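Local coordinates for protein heme oxygenase (Leptospira interrogans, PDB 5KZL) that binds heme and, as a heme oxygenase, catalyses its oxidative cleavage to biliverdin, carbon monoxide and free iron, at residues 29-34 with 207-212; 76-81 with 171-176; 87-90 with 95-98. The protein carries 1 engineered substitution. All coordinates share one frame; numbering follows the deposited sequence.

Contact 1. Residues 29-34 with 207-212. Engineered in segment 29-34: S33 (natural residue Cys). With HEM (protoporphyrin IX containing Fe), chain B.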
loop_
_atom_site.group_PDB
_atom_site.type_symbol
_atom_site.label_atom_id
_atom_site.label_comp_id
_atom_site.label_asym_id
_atom_site.label_seq_id
_atom_site.Cartn_x
_atom_site.Cartn_y
_atom_site.Cartn_z
ATOM N N ALA A 29 8.993 -9.938 -12.418
ATOM C CA ALA A 29 8.507 -9.977 -13.796
ATOM C C ALA A 29 7.031 -9.566 -13.864
ATOM O O ALA A 29 6.559 -9.150 -14.933
ATOM C CB ALA A 29 8.673 -11.361 -14.376
ATOM N N PHE A 30 6.301 -9.716 -12.731
ATOM C CA PHE A 30 4.895 -9.309 -12.658
ATOM C C PHE A 30 4.819 -7.797 -12.915
ATOM O O PHE A 30 4.063 -7.363 -13.786
ATOM C CB PHE A 30 4.265 -9.654 -11.290
ATOM C CG PHE A 30 2.857 -9.117 -11.159
ATOM C CD1 PHE A 30 1.799 -9.725 -11.826
ATOM C CD2 PHE A 30 2.598 -7.987 -10.398
ATOM C CE1 PHE A 30 0.499 -9.213 -11.718
ATOM C CE2 PHE A 30 1.303 -7.460 -10.314
ATOM C CZ PHE A 30 0.266 -8.079 -10.973
ATOM N N ILE A 31 5.644 -7.015 -12.187
ATOM C CA ILE A 31 5.694 -5.557 -12.314
ATOM C C ILE A 31 6.301 -5.132 -13.664
ATOM O O ILE A 31 5.749 -4.241 -14.295
ATOM C CB ILE A 31 6.374 -4.881 -11.087
ATOM C CG1 ILE A 31 5.694 -5.309 -9.758
ATOM C CG2 ILE A 31 6.402 -3.353 -11.208
ATOM C CD1 ILE A 31 4.225 -4.779 -9.499
ATOM N N ARG A 32 7.402 -5.765 -14.127
ATOM C CA ARG A 32 7.974 -5.389 -15.434
ATOM C C ARG A 32 6.929 -5.481 -16.549
ATOM O O ARG A 32 6.799 -4.548 -17.344
ATOM C CB ARG A 32 9.161 -6.276 -15.813
ATOM C CG ARG A 32 10.533 -5.715 -15.507
ATOM C CD ARG A 32 11.601 -6.531 -16.227
ATOM N NE ARG A 32 11.475 -7.967 -15.939
ATOM C CZ ARG A 32 11.989 -8.577 -14.872
ATOM N NH1 ARG A 32 11.796 -9.875 -14.689
ATOM N NH2 ARG A 32 12.703 -7.892 -13.984
ATOM N N SER A 33 6.171 -6.605 -16.597
ATOM C CA SER A 33 5.154 -6.797 -17.624
ATOM C C SER A 33 4.033 -5.788 -17.464
ATOM O O SER A 33 3.643 -5.173 -18.452
ATOM C CB SER A 33 4.633 -8.230 -17.629
ATOM O OG SER A 33 5.690 -9.129 -17.924
ATOM N N PHE A 34 3.562 -5.570 -16.210
ATOM C CA PHE A 34 2.538 -4.586 -15.858
ATOM C C PHE A 34 2.985 -3.215 -16.399
ATOM O O PHE A 34 2.192 -2.544 -17.050
ATOM C CB PHE A 34 2.354 -4.561 -14.323
ATOM C CG PHE A 34 1.168 -3.849 -13.699
ATOM C CD1 PHE A 34 0.259 -3.138 -14.482
ATOM C CD2 PHE A 34 0.963 -3.887 -12.327
ATOM C CE1 PHE A 34 -0.816 -2.457 -13.896
ATOM C CE2 PHE A 34 -0.112 -3.207 -11.744
ATOM C CZ PHE A 34 -0.997 -2.502 -12.531
ATOM N N GLY A 207 8.513 -9.310 -1.902
ATOM C CA GLY A 207 8.206 -10.686 -1.516
ATOM C C GLY A 207 6.884 -11.190 -2.067
ATOM O O GLY A 207 6.825 -12.279 -2.644
ATOM N N ILE A 208 5.819 -10.390 -1.945
ATOM C CA ILE A 208 4.512 -10.783 -2.489
ATOM C C ILE A 208 4.541 -10.750 -4.031
ATOM O O ILE A 208 3.976 -11.642 -4.654
ATOM C CB ILE A 208 3.288 -10.027 -1.875
ATOM C CG1 ILE A 208 3.350 -8.519 -2.110
ATOM C CG2 ILE A 208 3.108 -10.364 -0.386
ATOM C CD1 ILE A 208 2.150 -7.693 -1.565
ATOM N N PHE A 209 5.268 -9.786 -4.643
ATOM C CA PHE A 209 5.385 -9.703 -6.104
ATOM C C PHE A 209 6.156 -10.890 -6.686
ATOM O O PHE A 209 5.828 -11.350 -7.800
ATOM C CB PHE A 209 5.968 -8.357 -6.578
ATOM C CG PHE A 209 5.188 -7.099 -6.231
ATOM C CD1 PHE A 209 3.810 -7.140 -6.026
ATOM C CD2 PHE A 209 5.829 -5.874 -6.130
ATOM C CE1 PHE A 209 3.098 -5.980 -5.699
ATOM C CE2 PHE A 209 5.112 -4.712 -5.823
ATOM C CZ PHE A 209 3.756 -4.773 -5.605
ATOM N N SER A 210 7.156 -11.394 -5.907
ATOM C CA SER A 210 8.018 -12.539 -6.248
ATOM C C SER A 210 7.212 -13.814 -6.462
ATOM O O SER A 210 7.664 -14.717 -7.156
ATOM C CB SER A 210 9.051 -12.777 -5.146
ATOM O OG SER A 210 8.584 -13.678 -4.153
ATOM N N GLU A 211 6.039 -13.907 -5.827
ATOM C CA GLU A 211 5.190 -15.097 -5.913
ATOM C C GLU A 211 4.375 -15.216 -7.183
ATOM O O GLU A 211 3.912 -16.313 -7.503
ATOM C CB GLU A 211 4.231 -15.124 -4.737
ATOM C CG GLU A 211 4.885 -15.475 -3.426
ATOM C CD GLU A 211 3.929 -15.419 -2.258
ATOM O OE1 GLU A 211 3.029 -14.547 -2.277
ATOM O OE2 GLU A 211 4.137 -16.177 -1.284
ATOM N N LEU A 212 4.139 -14.084 -7.862
ATOM C CA LEU A 212 3.250 -13.962 -9.018
ATOM C C LEU A 212 3.829 -14.487 -10.330
ATOM O O LEU A 212 5.036 -14.746 -10.379
ATOM C CB LEU A 212 2.771 -12.511 -9.165
ATOM C CG LEU A 212 2.013 -11.983 -7.937
ATOM C CD1 LEU A 212 1.976 -10.458 -7.912
ATOM C CD2 LEU A 212 0.607 -12.567 -7.864
ATOM O OXT LEU A 212 3.034 -14.773 -11.255
HETATM C CHA HEM B . 5.864 7.447 -5.826
HETATM C CHB HEM B . 5.669 3.359 -3.431
HETATM C CHC HEM B . 5.621 1.034 -7.608
HETATM C CHD HEM B . 4.910 5.076 -9.843
HETATM C C1A HEM B . 5.806 6.534 -4.830
HETATM C C2A HEM B . 5.927 6.867 -3.441
HETATM C C3A HEM B . 5.899 5.713 -2.781
HETATM C C4A HEM B . 5.739 4.688 -3.713
HETATM C CMA HEM B . 5.960 5.518 -1.317
HETATM C CAA HEM B . 6.056 8.240 -2.830
HETATM C CBA HEM B . 7.490 8.808 -2.916
HETATM C CGA HEM B . 7.580 10.070 -2.164
HETATM O O1A HEM B . 8.309 10.165 -1.225
HETATM O O2A HEM B . 6.881 11.003 -2.523
HETATM C C1B HEM B . 5.661 2.337 -4.365
HETATM C C2B HEM B . 5.751 0.926 -4.022
HETATM C C3B HEM B . 5.739 0.295 -5.213
HETATM C C4B HEM B . 5.653 1.323 -6.261
HETATM C CMB HEM B . 5.798 0.297 -2.672
HETATM C CAB HEM B . 5.809 -1.079 -5.517
HETATM C CBB HEM B . 6.160 -1.797 -4.577
HETATM C C1C HEM B . 5.272 1.876 -8.602
HETATM C C2C HEM B . 4.817 1.513 -9.900
HETATM C C3C HEM B . 4.608 2.686 -10.524
HETATM C C4C HEM B . 4.900 3.751 -9.599
HETATM C CMC HEM B . 4.612 0.098 -10.442
HETATM C CAC HEM B . 4.154 2.805 -11.891
HETATM C CBC HEM B . 3.609 3.878 -12.298
HETATM C C1D HEM B . 5.221 6.067 -8.935
HETATM C C2D HEM B . 5.276 7.507 -9.296
HETATM C C3D HEM B . 5.505 8.151 -8.180
HETATM C C4D HEM B . 5.618 7.124 -7.134
HETATM C CMD HEM B . 5.036 8.096 -10.642
HETATM C CAD HEM B . 5.680 9.639 -8.049
HETATM C CBD HEM B . 4.413 10.406 -8.126
HETATM C CGD HEM B . 4.606 11.879 -7.970
HETATM O O1D HEM B . 5.594 12.323 -7.523
HETATM O O2D HEM B . 3.703 12.588 -8.299
HETATM N NA HEM B . 5.729 5.202 -4.914
HETATM N NB HEM B . 5.653 2.428 -5.651
HETATM N NC HEM B . 5.308 3.185 -8.497
HETATM N ND HEM B . 5.425 5.921 -7.643
HETATM FE FE HEM B . 5.547 4.228 -6.696
HETATM O O HOH W 1 3.273 4.174 -6.564
#
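F30 and I31, neighbours on helix 29-36, each press against one residue from the end of the chain: F30 meets L212, and I31 meets F209. Both pairings are CH-pi contacts in which the two sides exchange roles, the ring coming once from the early helix and once from the late segment. L212 lays its methyl CD1 over one face of the F30 ring, 3.7 Å from the centroid and displaced toward the rim. F30 points toward the C-terminal segment, and a chi1 of 174° sets its face where L212 CD1 can lie on it. In the second pairing I31 CD1 sits almost squarely above the middle of the F209 ring, 3.8 Å from its centroid and 10° off the normal. Leucine and isoleucine suit these places because each ends in a methyl that can lie against an aromatic face in a non-polar setting.

Apolar packing reinforces each pair. I31 CG1 lies 3.7 Å from F209 CD2, and L212 CB backs onto F30 CB at 3.9 Å. H47 of helix 41-64 joins from outside, its ring meeting that of F30, and the side chains of F209 and L212 also touch H47.

At the heme, F209 turns its edge to a vinyl, CE2 standing 3.3 Å from HEM CBB, while I31 CG2 reaches the heme methyl CMC at 4.0 Å. With their hydrocarbon surfaces turned to the non-polar rim of the porphyrin, I31 and F209 form part of the heme pocket of the all-helical heme oxygenase fold.

Contact 2. Residues 76-81 with 171-176. With HEM (protoporphyrin IX containing Fe), chain B.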
loop_
_atom_site.group_PDB
_atom_site.type_symbol
_atom_site.label_atom_id
_atom_site.label_comp_id
_atom_site.label_asym_id
_atom_site.label_seq_id
_atom_site.Cartn_x
_atom_site.Cartn_y
_atom_site.Cartn_z
ATOM N N PHE A 76 -5.771 8.998 8.463
ATOM C CA PHE A 76 -6.368 9.278 7.158
ATOM C C PHE A 76 -7.247 8.128 6.611
ATOM O O PHE A 76 -6.862 7.473 5.640
ATOM C CB PHE A 76 -5.266 9.645 6.141
ATOM C CG PHE A 76 -4.574 10.980 6.345
ATOM C CD1 PHE A 76 -5.288 12.173 6.272
ATOM C CD2 PHE A 76 -3.195 11.047 6.508
ATOM C CE1 PHE A 76 -4.633 13.409 6.381
ATOM C CE2 PHE A 76 -2.545 12.282 6.637
ATOM C CZ PHE A 76 -3.270 13.453 6.579
ATOM N N PRO A 77 -8.479 7.945 7.147
ATOM C CA PRO A 77 -9.369 6.886 6.620
ATOM C C PRO A 77 -9.699 7.057 5.137
ATOM O O PRO A 77 -10.118 6.091 4.513
ATOM C CB PRO A 77 -10.640 7.021 7.467
ATOM C CG PRO A 77 -10.215 7.719 8.698
ATOM C CD PRO A 77 -9.074 8.619 8.319
ATOM N N GLU A 78 -9.511 8.276 4.577
ATOM C CA GLU A 78 -9.713 8.576 3.144
ATOM C C GLU A 78 -8.877 7.640 2.265
ATOM O O GLU A 78 -9.212 7.426 1.097
ATOM C CB GLU A 78 -9.270 10.020 2.808
ATOM C CG GLU A 78 -10.094 11.093 3.480
ATOM C CD GLU A 78 -9.488 11.676 4.743
ATOM O OE1 GLU A 78 -8.831 10.942 5.517
ATOM O OE2 GLU A 78 -9.814 12.843 5.032
ATOM N N LEU A 79 -7.737 7.168 2.808
ATOM C CA LEU A 79 -6.775 6.330 2.087
ATOM C C LEU A 79 -7.084 4.846 2.110
ATOM O O LEU A 79 -6.525 4.127 1.287
ATOM C CB LEU A 79 -5.356 6.569 2.634
ATOM C CG LEU A 79 -4.805 7.996 2.521
ATOM C CD1 LEU A 79 -3.525 8.133 3.327
ATOM C CD2 LEU A 79 -4.534 8.367 1.049
ATOM N N TYR A 80 -7.926 4.374 3.059
ATOM C CA TYR A 80 -8.222 2.936 3.232
ATOM C C TYR A 80 -8.608 2.261 1.925
ATOM O O TYR A 80 -9.362 2.833 1.117
ATOM C CB TYR A 80 -9.242 2.674 4.342
ATOM C CG TYR A 80 -8.807 3.030 5.751
ATOM C CD1 TYR A 80 -7.502 3.454 6.023
ATOM C CD2 TYR A 80 -9.695 2.924 6.818
ATOM C CE1 TYR A 80 -7.106 3.781 7.323
ATOM C CE2 TYR A 80 -9.310 3.247 8.120
ATOM C CZ TYR A 80 -8.025 3.701 8.362
ATOM O OH TYR A 80 -7.661 3.980 9.648
ATOM N N ARG A 81 -8.037 1.059 1.711
ATOM C CA ARG A 81 -8.135 0.288 0.467
ATOM C C ARG A 81 -8.875 -1.027 0.565
ATOM O O ARG A 81 -9.233 -1.570 -0.484
ATOM C CB ARG A 81 -6.712 0.032 -0.114
ATOM C CG ARG A 81 -5.827 1.275 -0.386
ATOM C CD ARG A 81 -6.309 2.133 -1.545
ATOM N NE ARG A 81 -7.439 2.997 -1.174
ATOM C CZ ARG A 81 -8.339 3.468 -2.034
ATOM N NH1 ARG A 81 -9.327 4.250 -1.611
ATOM N NH2 ARG A 81 -8.241 3.189 -3.325
ATOM N N ASN A 171 -3.489 16.158 -5.596
ATOM C CA ASN A 171 -2.249 16.937 -5.462
ATOM C C ASN A 171 -2.186 17.620 -4.100
ATOM O O ASN A 171 -1.179 17.548 -3.414
ATOM C CB ASN A 171 -2.125 17.959 -6.600
ATOM C CG ASN A 171 -0.799 18.680 -6.650
ATOM O OD1 ASN A 171 0.256 18.075 -6.870
ATOM N ND2 ASN A 171 -0.832 20.000 -6.502
ATOM N N GLY A 172 -3.301 18.255 -3.707
ATOM C CA GLY A 172 -3.384 18.934 -2.417
ATOM C C GLY A 172 -3.257 17.956 -1.261
ATOM O O GLY A 172 -2.562 18.245 -0.279
ATOM N N PHE A 173 -3.889 16.762 -1.384
ATOM C CA PHE A 173 -3.824 15.728 -0.350
ATOM C C PHE A 173 -2.419 15.152 -0.199
ATOM O O PHE A 173 -1.969 14.952 0.923
ATOM C CB PHE A 173 -4.827 14.600 -0.617
ATOM C CG PHE A 173 -5.141 13.769 0.608
ATOM C CD1 PHE A 173 -4.291 12.742 1.013
ATOM C CD2 PHE A 173 -6.292 14.006 1.350
ATOM C CE1 PHE A 173 -4.582 11.980 2.148
ATOM C CE2 PHE A 173 -6.577 13.247 2.495
ATOM C CZ PHE A 173 -5.738 12.223 2.866
ATOM N N LYS A 174 -1.706 14.906 -1.317
ATOM C CA LYS A 174 -0.328 14.407 -1.267
ATOM C C LYS A 174 0.553 15.390 -0.491
ATOM O O LYS A 174 1.338 14.963 0.355
ATOM C CB LYS A 174 0.236 14.249 -2.684
ATOM C CG LYS A 174 -0.241 12.995 -3.434
ATOM C CD LYS A 174 -0.025 13.105 -4.941
ATOM C CE LYS A 174 1.394 13.319 -5.412
ATOM N NZ LYS A 174 1.439 13.643 -6.875
ATOM N N GLN A 175 0.385 16.711 -0.756
ATOM C CA GLN A 175 1.138 17.776 -0.090
ATOM C C GLN A 175 0.821 17.786 1.396
ATOM O O GLN A 175 1.743 17.786 2.221
ATOM C CB GLN A 175 0.828 19.157 -0.716
ATOM C CG GLN A 175 1.357 19.308 -2.147
ATOM C CD GLN A 175 0.828 20.520 -2.883
ATOM O OE1 GLN A 175 -0.149 21.171 -2.487
ATOM N NE2 GLN A 175 1.432 20.809 -4.017
ATOM N N ASN A 176 -0.488 17.703 1.735
ATOM C CA ASN A 176 -0.983 17.692 3.104
ATOM C C ASN A 176 -0.461 16.464 3.849
ATOM O O ASN A 176 -0.101 16.573 5.016
ATOM C CB ASN A 176 -2.502 17.742 3.119
ATOM C CG ASN A 176 -3.094 19.079 2.741
ATOM O OD1 ASN A 176 -2.396 20.030 2.380
ATOM N ND2 ASN A 176 -4.409 19.168 2.810
HETATM C CHA HEM B . 5.864 7.447 -5.826
HETATM C CHB HEM B . 5.669 3.359 -3.431
HETATM C CHC HEM B . 5.621 1.034 -7.608
HETATM C CHD HEM B . 4.910 5.076 -9.843
HETATM C C1A HEM B . 5.806 6.534 -4.830
HETATM C C2A HEM B . 5.927 6.867 -3.441
HETATM C C3A HEM B . 5.899 5.713 -2.781
HETATM C C4A HEM B . 5.739 4.688 -3.713
HETATM C CMA HEM B . 5.960 5.518 -1.317
HETATM C CAA HEM B . 6.056 8.240 -2.830
HETATM C CBA HEM B . 7.490 8.808 -2.916
HETATM C CGA HEM B . 7.580 10.070 -2.164
HETATM O O1A HEM B . 8.309 10.165 -1.225
HETATM O O2A HEM B . 6.881 11.003 -2.523
HETATM C C1B HEM B . 5.661 2.337 -4.365
HETATM C C2B HEM B . 5.751 0.926 -4.022
HETATM C C3B HEM B . 5.739 0.295 -5.213
HETATM C C4B HEM B . 5.653 1.323 -6.261
HETATM C CMB HEM B . 5.798 0.297 -2.672
HETATM C CAB HEM B . 5.809 -1.079 -5.517
HETATM C CBB HEM B . 6.160 -1.797 -4.577
HETATM C C1C HEM B . 5.272 1.876 -8.602
HETATM C C2C HEM B . 4.817 1.513 -9.900
HETATM C C3C HEM B . 4.608 2.686 -10.524
HETATM C C4C HEM B . 4.900 3.751 -9.599
HETATM C CMC HEM B . 4.612 0.098 -10.442
HETATM C CAC HEM B . 4.154 2.805 -11.891
HETATM C CBC HEM B . 3.609 3.878 -12.298
HETATM C C1D HEM B . 5.221 6.067 -8.935
HETATM C C2D HEM B . 5.276 7.507 -9.296
HETATM C C3D HEM B . 5.505 8.151 -8.180
HETATM C C4D HEM B . 5.618 7.124 -7.134
HETATM C CMD HEM B . 5.036 8.096 -10.642
HETATM C CAD HEM B . 5.680 9.639 -8.049
HETATM C CBD HEM B . 4.413 10.406 -8.126
HETATM C CGD HEM B . 4.606 11.879 -7.970
HETATM O O1D HEM B . 5.594 12.323 -7.523
HETATM O O2D HEM B . 3.703 12.588 -8.299
HETATM N NA HEM B . 5.729 5.202 -4.914
HETATM N NB HEM B . 5.653 2.428 -5.651
HETATM N NC HEM B . 5.308 3.185 -8.497
HETATM N ND HEM B . 5.425 5.921 -7.643
HETATM FE FE HEM B . 5.547 4.228 -6.696
HETATM O O HOH W 1 3.273 4.174 -6.564
#
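A short 3-10 turn at 77-79, with L79 N bonded to F76 O, faces helix 170-183 across a wide backbone gap, the nearest CA atoms, those of E78 and F173, being 9.9 Å apart. A large side chain bridges it, that of F173: its CG is anti to the backbone N (chi1 -161°), which carries the ring out to the loop.

There F173 directs its edge at the face of F76 in an edge-to-face pair, the planes inclined at 61° and the centroids 5.0 Å apart. The leading atom, F173 CZ, comes within 3.4 Å of F76 CD1. Two other residues of the loop flank the same ring. L79 brings CD2 to 3.8 Å from F173 CE1, a branched aliphatic chain packing against the aromatic. E78, bent at chi2, sets its carboxylate carbon CD near the ring plane, 4.0 Å from F173 CE2, where the slightly positive C-H rim probably suits an acid better than the face would. I167 touches F173, E78 and L79, and L137 of helix 125-151 also packs on F173.

The next residue, K174, reaches the heme instead: its NZ donates a hydrogen bond of 2.9 Å to the propionate oxygen HEM O2D. Helix 170-183 is therefore held by unlike forces through adjacent residues. Dispersion and the weak polarity of aromatic C-H groups join F173 to the loop, whereas the bond from K174, probably strengthened by opposite charges, ties the helix to the heme and would help fix the position of that propionate.

Contact 3. Residues 87-90 with 95-98; sequences EDLQ and TWKP
T95 opens the returning chain beside Q90, their CA atoms 5.3 Å apart, the closest pair of CA atoms between the two segments. The side chain of T95 points away from the helix, so what meets here is mainly main chain, Q90 O lying 4.4 Å from T95 N, too far for a hydrogen bond. Q90 instead uses its amide NE2 on the carbonyl of G94, just before T95; a glutamine, with a polar end on a flexible chain, is well suited to the exposed shoulder of such a turn.

W96 turns back toward the helix and carries the contact. With chi1 at -175°, the indole presents one face to L89, whose methyl CD1 rests over its six-membered ring. This CH-pi contact measures 3.8 Å from L89 CD1 to the centroid, only 10° off the normal. The closest pair is L89 CD1 with W96 CE3, also at 3.8 Å, and nearer the backbone L89 CB lies 4.0 Å from W96 CB. Tryptophan offers a broad apolar face for the leucine and still keeps an N-H for polar use: NE1 is hydrogen-bonded to E49 OE2 of helix 41-64, a bond that probably helps to fix the rotation of the indole. The ring of H101 stacks on W96, and Y52 meets it edge-to-face.

Beyond K97 the chain comes round to P98, whose N stands over the other indole face, 4.3 Å above its plane. The chain leaving helix 82-93 thus folds back on it, and W96 joins L89 of that helix to helix 41-64 within the all-helical heme oxygenase fold.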
loop_
_atom_site.group_PDB
_atom_site.type_symbol
_atom_site.label_atom_id
_atom_site.label_comp_id
_atom_site.label_asym_id
_atom_site.label_seq_id
_atom_site.Cartn_x
_atom_site.Cartn_y
_atom_site.Cartn_z
ATOM N N GLU A 87 -14.134 -4.941 -3.772
ATOM C CA GLU A 87 -14.915 -4.620 -4.957
ATOM C C GLU A 87 -14.221 -5.097 -6.237
ATOM O O GLU A 87 -14.850 -5.762 -7.054
ATOM C CB GLU A 87 -15.216 -3.126 -5.014
ATOM C CG GLU A 87 -16.279 -2.813 -6.040
ATOM C CD GLU A 87 -16.557 -1.339 -6.169
ATOM O OE1 GLU A 87 -17.315 -0.793 -5.335
ATOM O OE2 GLU A 87 -16.012 -0.728 -7.110
ATOM N N ASP A 88 -12.911 -4.837 -6.380
ATOM C CA ASP A 88 -12.160 -5.315 -7.550
ATOM C C ASP A 88 -12.126 -6.839 -7.558
ATOM O O ASP A 88 -12.309 -7.428 -8.614
ATOM C CB ASP A 88 -10.728 -4.738 -7.586
ATOM C CG ASP A 88 -10.701 -3.241 -7.830
ATOM O OD1 ASP A 88 -11.742 -2.685 -8.263
ATOM O OD2 ASP A 88 -9.648 -2.629 -7.601
ATOM N N LEU A 89 -11.961 -7.475 -6.381
ATOM C CA LEU A 89 -11.967 -8.937 -6.286
ATOM C C LEU A 89 -13.309 -9.527 -6.747
ATOM O O LEU A 89 -13.336 -10.512 -7.478
ATOM C CB LEU A 89 -11.574 -9.422 -4.895
ATOM C CG LEU A 89 -10.080 -9.306 -4.597
ATOM C CD1 LEU A 89 -9.841 -9.319 -3.119
ATOM C CD2 LEU A 89 -9.299 -10.440 -5.290
ATOM N N GLN A 90 -14.429 -8.880 -6.371
ATOM C CA GLN A 90 -15.733 -9.327 -6.847
ATOM C C GLN A 90 -15.807 -9.183 -8.395
ATOM O O GLN A 90 -16.372 -10.059 -9.044
ATOM C CB GLN A 90 -16.856 -8.521 -6.157
ATOM C CG GLN A 90 -18.300 -9.015 -6.451
ATOM C CD GLN A 90 -18.821 -8.600 -7.820
ATOM O OE1 GLN A 90 -18.673 -7.448 -8.256
ATOM N NE2 GLN A 90 -19.414 -9.544 -8.558
ATOM N N THR A 95 -17.614 -13.894 -7.401
ATOM C CA THR A 95 -17.828 -14.067 -5.969
ATOM C C THR A 95 -16.467 -14.427 -5.366
ATOM O O THR A 95 -15.866 -15.430 -5.763
ATOM C CB THR A 95 -18.981 -15.054 -5.672
ATOM O OG1 THR A 95 -18.977 -15.350 -4.283
ATOM C CG2 THR A 95 -18.910 -16.352 -6.492
ATOM N N TRP A 96 -15.940 -13.582 -4.476
ATOM C CA TRP A 96 -14.654 -13.917 -3.900
ATOM C C TRP A 96 -14.801 -14.450 -2.490
ATOM O O TRP A 96 -15.195 -13.728 -1.587
ATOM C CB TRP A 96 -13.626 -12.778 -4.006
ATOM C CG TRP A 96 -12.262 -13.160 -3.518
ATOM C CD1 TRP A 96 -11.370 -13.996 -4.132
ATOM C CD2 TRP A 96 -11.624 -12.701 -2.319
ATOM N NE1 TRP A 96 -10.216 -14.085 -3.386
ATOM C CE2 TRP A 96 -10.350 -13.312 -2.261
ATOM C CE3 TRP A 96 -12.003 -11.826 -1.287
ATOM C CZ2 TRP A 96 -9.462 -13.092 -1.199
ATOM C CZ3 TRP A 96 -11.119 -11.607 -0.237
ATOM C CH2 TRP A 96 -9.864 -12.229 -0.203
ATOM N N LYS A 97 -14.465 -15.731 -2.316
ATOM C CA LYS A 97 -14.496 -16.410 -1.021
ATOM C C LYS A 97 -13.056 -16.419 -0.412
ATOM O O LYS A 97 -12.185 -17.104 -0.962
ATOM C CB LYS A 97 -15.081 -17.843 -1.179
ATOM C CG LYS A 97 -15.011 -18.716 0.083
ATOM C CD LYS A 97 -16.227 -18.554 1.000
ATOM C CE LYS A 97 -15.963 -19.046 2.405
ATOM N NZ LYS A 97 -15.790 -20.521 2.465
ATOM N N PRO A 98 -12.793 -15.660 0.695
ATOM C CA PRO A 98 -11.440 -15.663 1.297
ATOM C C PRO A 98 -10.925 -17.046 1.713
ATOM O O PRO A 98 -9.738 -17.313 1.566
ATOM C CB PRO A 98 -11.590 -14.730 2.516
ATOM C CG PRO A 98 -12.745 -13.846 2.165
ATOM C CD PRO A 98 -13.693 -14.752 1.436
#

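How the contacts relate
From the N terminus, helix 29-36 comes first, and its partner is the end of helix 188-210 with the C-terminal residues, so contact 1 ties one of the first helices to the last and closes a loop that takes in almost the whole fold. Within that loop, after helix 41-64, segment 76-81 starts contact 2, which closes a smaller loop at helix 170-183. Contact 3 is smaller still and lies inside both larger loops, joining helix 82-93 to the chain just after it, before helix 105-120. The three thus nest without crossing. Contacts 1 and 2 fall on opposite sides of the chain's centre, their centres about 26 Å apart, yet both touch the heme. Contact 3 is about 25 Å from contact 2 between centres.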